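Regulatory protein SWI6 (Saccharomyces cerevisiae, PDB 1SW6) serves as a shared subunit of the SBF and MBF complexes that drive cell-cycle-dependent transcription, its ankyrin-repeat domain forming the fragment considered here. Local coordinates at residues I27-H32 with S261-L266; I204-I209 with L287-R292. All coordinates share one frame; numbering follows the deposited sequence.

Interaction 1 (I27-H32 with S261-L266); sequences IITFTH and SILENL
L263, on the short helix 261-265, pushes a single methyl group, CD1, against two residues of the strand 27-29. The methyl CG2 of T29 lies 3.6 Å from CD1 of L263, and the two side chains meet at about a right angle. From I27 the branch methyl makes the contact, CG2 standing 3.8 Å from the same L263 CD1; these two side chains reach toward each other tip to tip. I27 and T29, two apart along an extended strand, thus present their methyls on one side of it, and the leucine methyl touches both. The contact is small, with 106 Å² buried in total, and wholly apolar.

Torsions explain which branches do the touching. In L263, CG is roughly anti to the backbone N (chi1 -156°), and the nearly extended chi2 (170°) then sends CD1 on toward the strand. In T29, chi1 of 56° places CG2 anti to the carbonyl carbon, beside the backbone N, which makes the methyl the branch turned to L263 CD1.

Further out, the backbone of L263 is held at both ends, its N bonded to OD1 of D260 and its carbonyl O accepting a hydrogen bond from NZ of K235. Helix 261-265 belongs to the third ankyrin repeat, and the leucine packs it against a two-stranded parallel sheet that the beginning of this fragment forms with strand 240-242, whose I240 also touches both T29 and L263. Y191 packs against the same two residues just beyond helix 183-190, while D188 and Y189 of that helix touch I27 and I28, respectively.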
loop_
_atom_site.group_PDB
_atom_site.type_symbol
_atom_site.label_atom_id
_atom_site.label_comp_id
_atom_site.label_asym_id
_atom_site.label_seq_id
_atom_site.Cartn_x
_atom_site.Cartn_y
_atom_site.Cartn_z
ATOM N N ILE A 27 0.645 -31.841 -1.780
ATOM C CA ILE A 27 -0.042 -30.605 -2.111
ATOM C C ILE A 27 -1.489 -30.758 -1.656
ATOM O O ILE A 27 -2.231 -31.589 -2.181
ATOM C CB ILE A 27 -0.025 -30.356 -3.631
ATOM C CG1 ILE A 27 1.420 -30.291 -4.131
ATOM C CG2 ILE A 27 -0.776 -29.081 -3.958
ATOM C CD1 ILE A 27 1.542 -30.124 -5.639
ATOM N N ILE A 28 -1.888 -29.972 -0.663
ATOM C CA ILE A 28 -3.254 -30.023 -0.162
ATOM C C ILE A 28 -4.094 -29.152 -1.088
ATOM O O ILE A 28 -3.805 -27.970 -1.275
ATOM C CB ILE A 28 -3.297 -29.501 1.268
ATOM C CG1 ILE A 28 -2.268 -30.270 2.103
ATOM C CG2 ILE A 28 -4.693 -29.666 1.851
ATOM C CD1 ILE A 28 -2.139 -29.777 3.526
ATOM N N THR A 29 -5.136 -29.732 -1.669
ATOM C CA THR A 29 -5.961 -29.006 -2.623
ATOM C C THR A 29 -7.367 -28.620 -2.172
ATOM O O THR A 29 -7.927 -29.226 -1.265
ATOM C CB THR A 29 -6.070 -29.814 -3.921
ATOM O OG1 THR A 29 -6.588 -31.120 -3.624
ATOM C CG2 THR A 29 -4.692 -29.972 -4.570
ATOM N N PHE A 30 -7.922 -27.598 -2.822
ATOM C CA PHE A 30 -9.266 -27.102 -2.538
ATOM C C PHE A 30 -9.940 -26.770 -3.870
ATOM O O PHE A 30 -9.270 -26.342 -4.818
ATOM C CB PHE A 30 -9.206 -25.848 -1.658
ATOM C CG PHE A 30 -8.388 -26.021 -0.406
ATOM C CD1 PHE A 30 -6.999 -25.962 -0.452
ATOM C CD2 PHE A 30 -9.008 -26.266 0.817
ATOM C CE1 PHE A 30 -6.237 -26.147 0.699
ATOM C CE2 PHE A 30 -8.256 -26.453 1.982
ATOM C CZ PHE A 30 -6.866 -26.394 1.922
ATOM N N THR A 31 -11.254 -26.967 -3.957
ATOM C CA THR A 31 -11.960 -26.689 -5.212
ATOM C C THR A 31 -13.178 -25.775 -5.117
ATOM O O THR A 31 -13.840 -25.517 -6.126
ATOM C CB THR A 31 -12.407 -27.999 -5.908
ATOM O OG1 THR A 31 -13.066 -28.848 -4.955
ATOM C CG2 THR A 31 -11.207 -28.723 -6.510
ATOM N N HIS A 32 -13.470 -25.277 -3.921
ATOM C CA HIS A 32 -14.620 -24.398 -3.733
ATOM C C HIS A 32 -14.664 -23.268 -4.763
ATOM O O HIS A 32 -15.740 -22.799 -5.129
ATOM C CB HIS A 32 -14.597 -23.790 -2.332
ATOM C CG HIS A 32 -13.395 -22.938 -2.073
ATOM N ND1 HIS A 32 -12.224 -23.444 -1.549
ATOM C CD2 HIS A 32 -13.168 -21.625 -2.306
ATOM C CE1 HIS A 32 -11.326 -22.477 -1.472
ATOM N NE2 HIS A 32 -11.874 -21.363 -1.925
ATOM N N SER A 261 -8.013 -30.593 -12.175
ATOM C CA SER A 261 -7.796 -30.459 -13.611
ATOM C C SER A 261 -6.674 -29.467 -13.872
ATOM O O SER A 261 -5.889 -29.647 -14.801
ATOM C CB SER A 261 -9.068 -29.988 -14.322
ATOM O OG SER A 261 -9.982 -31.057 -14.493
ATOM N N ILE A 262 -6.599 -28.421 -13.056
ATOM C CA ILE A 262 -5.557 -27.410 -13.216
ATOM C C ILE A 262 -4.208 -27.957 -12.796
ATOM O O ILE A 262 -3.253 -27.969 -13.575
ATOM C CB ILE A 262 -5.837 -26.134 -12.369
ATOM C CG1 ILE A 262 -6.985 -25.336 -12.989
ATOM C CG2 ILE A 262 -4.579 -25.265 -12.290
ATOM C CD1 ILE A 262 -7.245 -24.008 -12.310
ATOM N N LEU A 263 -4.136 -28.409 -11.553
ATOM C CA LEU A 263 -2.896 -28.926 -11.019
ATOM C C LEU A 263 -2.304 -29.977 -11.953
ATOM O O LEU A 263 -1.105 -29.982 -12.201
ATOM C CB LEU A 263 -3.135 -29.505 -9.621
ATOM C CG LEU A 263 -1.911 -29.564 -8.713
ATOM C CD1 LEU A 263 -2.348 -29.913 -7.312
ATOM C CD2 LEU A 263 -0.919 -30.577 -9.238
ATOM N N GLU A 264 -3.149 -30.843 -12.495
ATOM C CA GLU A 264 -2.681 -31.890 -13.394
ATOM C C GLU A 264 -2.169 -31.350 -14.727
ATOM O O GLU A 264 -1.093 -31.735 -15.179
ATOM C CB GLU A 264 -3.801 -32.912 -13.645
ATOM C CG GLU A 264 -3.757 -34.169 -12.763
ATOM C CD GLU A 264 -3.529 -33.874 -11.281
ATOM O OE1 GLU A 264 -2.372 -33.585 -10.901
ATOM O OE2 GLU A 264 -4.505 -33.930 -10.494
ATOM N N ASN A 265 -2.927 -30.454 -15.350
ATOM C CA ASN A 265 -2.529 -29.897 -16.646
ATOM C C ASN A 265 -1.467 -28.798 -16.568
ATOM O O ASN A 265 -0.967 -28.339 -17.594
ATOM C CB ASN A 265 -3.757 -29.361 -17.397
ATOM C CG ASN A 265 -4.753 -30.453 -17.761
ATOM O OD1 ASN A 265 -5.682 -30.227 -18.536
ATOM N ND2 ASN A 265 -4.565 -31.640 -17.199
ATOM N N LEU A 266 -1.128 -28.368 -15.358
ATOM C CA LEU A 266 -0.120 -27.326 -15.187
ATOM C C LEU A 266 1.273 -27.955 -15.116
ATOM O O LEU A 266 1.706 -28.394 -14.050
ATOM C CB LEU A 266 -0.376 -26.536 -13.899
ATOM C CG LEU A 266 -0.604 -25.017 -13.908
ATOM C CD1 LEU A 266 -0.508 -24.519 -12.461
ATOM C CD2 LEU A 266 0.424 -24.299 -14.766
#

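Interaction 2 (I204-I209 with L287-R292); sequences ILHHII and LNIAAR
Side-by-side packing of two nearly parallel helices, across the boundary between the third and fourth ankyrin repeats, defines this buried contact. The short helical segments 204-209 and 287-292 run in the same direction, 8° apart, with their axes 9.3 Å from each other. I289 is central. Its two branches take different partners: CG2, anti to the backbone N while CG1 lies beside it (chi1 -74°), presses on CG2 of I209 at 3.4 Å, tighter than usual for two carbons. The longer branch ends in CD1, which meets CD2 of H206 at 3.5 Å; it arrives at the edge of the imidazole, near the ring plane, rather than over a face. I209 also rests against A290, whose small CB is 4.0 Å from I209 CG2, consistent with the close approach of the backbones there, with CA atoms of I209 and A290 6.1 Å apart.

The histidine has polar partners at both nitrogens: ND1 is bonded to the backbone N of T203, and NE2 to the carbonyl O of D284 in the next repeat. I209 continues onto I298 and L302 of helix 296-304. Such stacking is characteristic of ankyrin-repeat domains, in which corresponding helices of successive repeats pack side by side.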
loop_
_atom_site.group_PDB
_atom_site.type_symbol
_atom_site.label_atom_id
_atom_site.label_comp_id
_atom_site.label_asym_id
_atom_site.label_seq_id
_atom_site.Cartn_x
_atom_site.Cartn_y
_atom_site.Cartn_z
ATOM N N ILE A 204 1.546 -13.701 -14.497
ATOM C CA ILE A 204 2.367 -13.611 -13.304
ATOM C C ILE A 204 3.816 -13.317 -13.704
ATOM O O ILE A 204 4.538 -12.629 -12.981
ATOM C CB ILE A 204 2.305 -14.919 -12.474
ATOM C CG1 ILE A 204 3.085 -14.740 -11.169
ATOM C CG2 ILE A 204 2.865 -16.075 -13.264
ATOM C CD1 ILE A 204 2.386 -13.789 -10.191
ATOM N N LEU A 205 4.240 -13.824 -14.863
ATOM C CA LEU A 205 5.609 -13.578 -15.322
ATOM C C LEU A 205 5.816 -12.129 -15.705
ATOM O O LEU A 205 6.889 -11.586 -15.507
ATOM C CB LEU A 205 5.975 -14.453 -16.523
ATOM C CG LEU A 205 6.195 -15.939 -16.258
ATOM C CD1 LEU A 205 6.742 -16.620 -17.523
ATOM C CD2 LEU A 205 7.178 -16.097 -15.094
ATOM N N HIS A 206 4.796 -11.498 -16.272
ATOM C CA HIS A 206 4.944 -10.099 -16.659
ATOM C C HIS A 206 5.190 -9.277 -15.407
ATOM O O HIS A 206 6.039 -8.397 -15.396
ATOM C CB HIS A 206 3.687 -9.574 -17.357
ATOM C CG HIS A 206 3.595 -9.942 -18.803
ATOM N ND1 HIS A 206 2.742 -10.917 -19.270
ATOM C CD2 HIS A 206 4.236 -9.447 -19.891
ATOM C CE1 HIS A 206 2.857 -11.006 -20.582
ATOM N NE2 HIS A 206 3.756 -10.126 -20.984
ATOM N N HIS A 207 4.444 -9.582 -14.351
ATOM C CA HIS A 207 4.573 -8.852 -13.100
ATOM C C HIS A 207 5.909 -9.084 -12.412
ATOM O O HIS A 207 6.469 -8.151 -11.834
ATOM C CB HIS A 207 3.409 -9.202 -12.158
ATOM C CG HIS A 207 2.092 -8.630 -12.589
ATOM N ND1 HIS A 207 1.808 -7.280 -12.528
ATOM C CD2 HIS A 207 0.992 -9.219 -13.117
ATOM C CE1 HIS A 207 0.593 -7.066 -13.001
ATOM N NE2 HIS A 207 0.076 -8.226 -13.364
ATOM N N ILE A 208 6.430 -10.310 -12.473
ATOM C CA ILE A 208 7.717 -10.611 -11.847
ATOM C C ILE A 208 8.762 -9.704 -12.494
ATOM O O ILE A 208 9.522 -9.009 -11.815
ATOM C CB ILE A 208 8.128 -12.093 -12.051
ATOM C CG1 ILE A 208 7.193 -13.014 -11.251
ATOM C CG2 ILE A 208 9.585 -12.289 -11.634
ATOM C CD1 ILE A 208 7.571 -14.469 -11.289
ATOM N N ILE A 209 8.781 -9.706 -13.820
ATOM C CA ILE A 209 9.709 -8.876 -14.556
ATOM C C ILE A 209 9.488 -7.392 -14.277
ATOM O O ILE A 209 10.449 -6.664 -14.074
ATOM C CB ILE A 209 9.600 -9.165 -16.062
ATOM C CG1 ILE A 209 10.583 -10.282 -16.436
ATOM C CG2 ILE A 209 9.885 -7.911 -16.868
ATOM C CD1 ILE A 209 10.354 -11.589 -15.715
ATOM N N LEU A 287 9.826 -10.980 -21.654
ATOM C CA LEU A 287 11.193 -10.783 -22.127
ATOM C C LEU A 287 11.382 -9.403 -22.762
ATOM O O LEU A 287 12.422 -8.768 -22.574
ATOM C CB LEU A 287 11.566 -11.858 -23.153
ATOM C CG LEU A 287 12.947 -11.703 -23.783
ATOM C CD1 LEU A 287 14.025 -11.769 -22.693
ATOM C CD2 LEU A 287 13.153 -12.789 -24.837
ATOM N N ASN A 288 10.382 -8.954 -23.523
ATOM C CA ASN A 288 10.451 -7.655 -24.198
ATOM C C ASN A 288 10.410 -6.509 -23.182
ATOM O O ASN A 288 11.056 -5.483 -23.373
ATOM C CB ASN A 288 9.308 -7.513 -25.213
ATOM C CG ASN A 288 9.706 -6.653 -26.419
ATOM O OD1 ASN A 288 10.776 -6.052 -26.430
ATOM N ND2 ASN A 288 8.839 -6.592 -27.432
ATOM N N ILE A 289 9.639 -6.684 -22.109
ATOM C CA ILE A 289 9.553 -5.687 -21.043
ATOM C C ILE A 289 10.906 -5.667 -20.337
ATOM O O ILE A 289 11.424 -4.609 -19.968
ATOM C CB ILE A 289 8.464 -6.069 -20.010
ATOM C CG1 ILE A 289 7.070 -5.819 -20.601
ATOM C CG2 ILE A 289 8.682 -5.306 -18.699
ATOM C CD1 ILE A 289 5.936 -6.352 -19.751
ATOM N N ALA A 290 11.481 -6.849 -20.163
ATOM C CA ALA A 290 12.765 -6.984 -19.498
ATOM C C ALA A 290 13.916 -6.382 -20.309
ATOM O O ALA A 290 14.833 -5.794 -19.745
ATOM C CB ALA A 290 13.050 -8.469 -19.207
ATOM N N ALA A 291 13.879 -6.549 -21.628
ATOM C CA ALA A 291 14.939 -6.017 -22.483
ATOM C C ALA A 291 14.976 -4.498 -22.382
ATOM O O ALA A 291 16.044 -3.890 -22.431
ATOM C CB ALA A 291 14.714 -6.447 -23.937
ATOM N N ARG A 292 13.802 -3.893 -22.236
ATOM C CA ARG A 292 13.691 -2.445 -22.120
ATOM C C ARG A 292 14.165 -1.914 -20.768
ATOM O O ARG A 292 14.637 -0.778 -20.678
ATOM C CB ARG A 292 12.248 -2.014 -22.364
ATOM C CG ARG A 292 12.008 -1.423 -23.731
ATOM C CD ARG A 292 10.542 -1.144 -23.927
ATOM N NE ARG A 292 9.831 -2.338 -24.366
ATOM C CZ ARG A 292 8.656 -2.732 -23.888
ATOM N NH1 ARG A 292 8.043 -2.033 -22.941
ATOM N NH2 ARG A 292 8.098 -3.835 -24.360
#

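In the fold
Both contacts draw on the third ankyrin repeat, yet they join different kinds of element. Interaction 2 couples consecutive repeats helix to helix, the regular stacking that extends the array; all four of its touching residues are buried, and the edge of a histidine, one of whose two polar bonds crosses the same boundary, joins the aliphatic groups. Interaction 1, little more than half as large and purely aliphatic, includes the partly exposed T29. It brings a strand near the start of this fragment onto a short helix, a strand-to-helix contact outside the usual helix stacking, consistent with the variations on the ankyrin fold reported for Swi6. Their centres lie 26 Å apart without touching, although one segment of each lies between the two of the other.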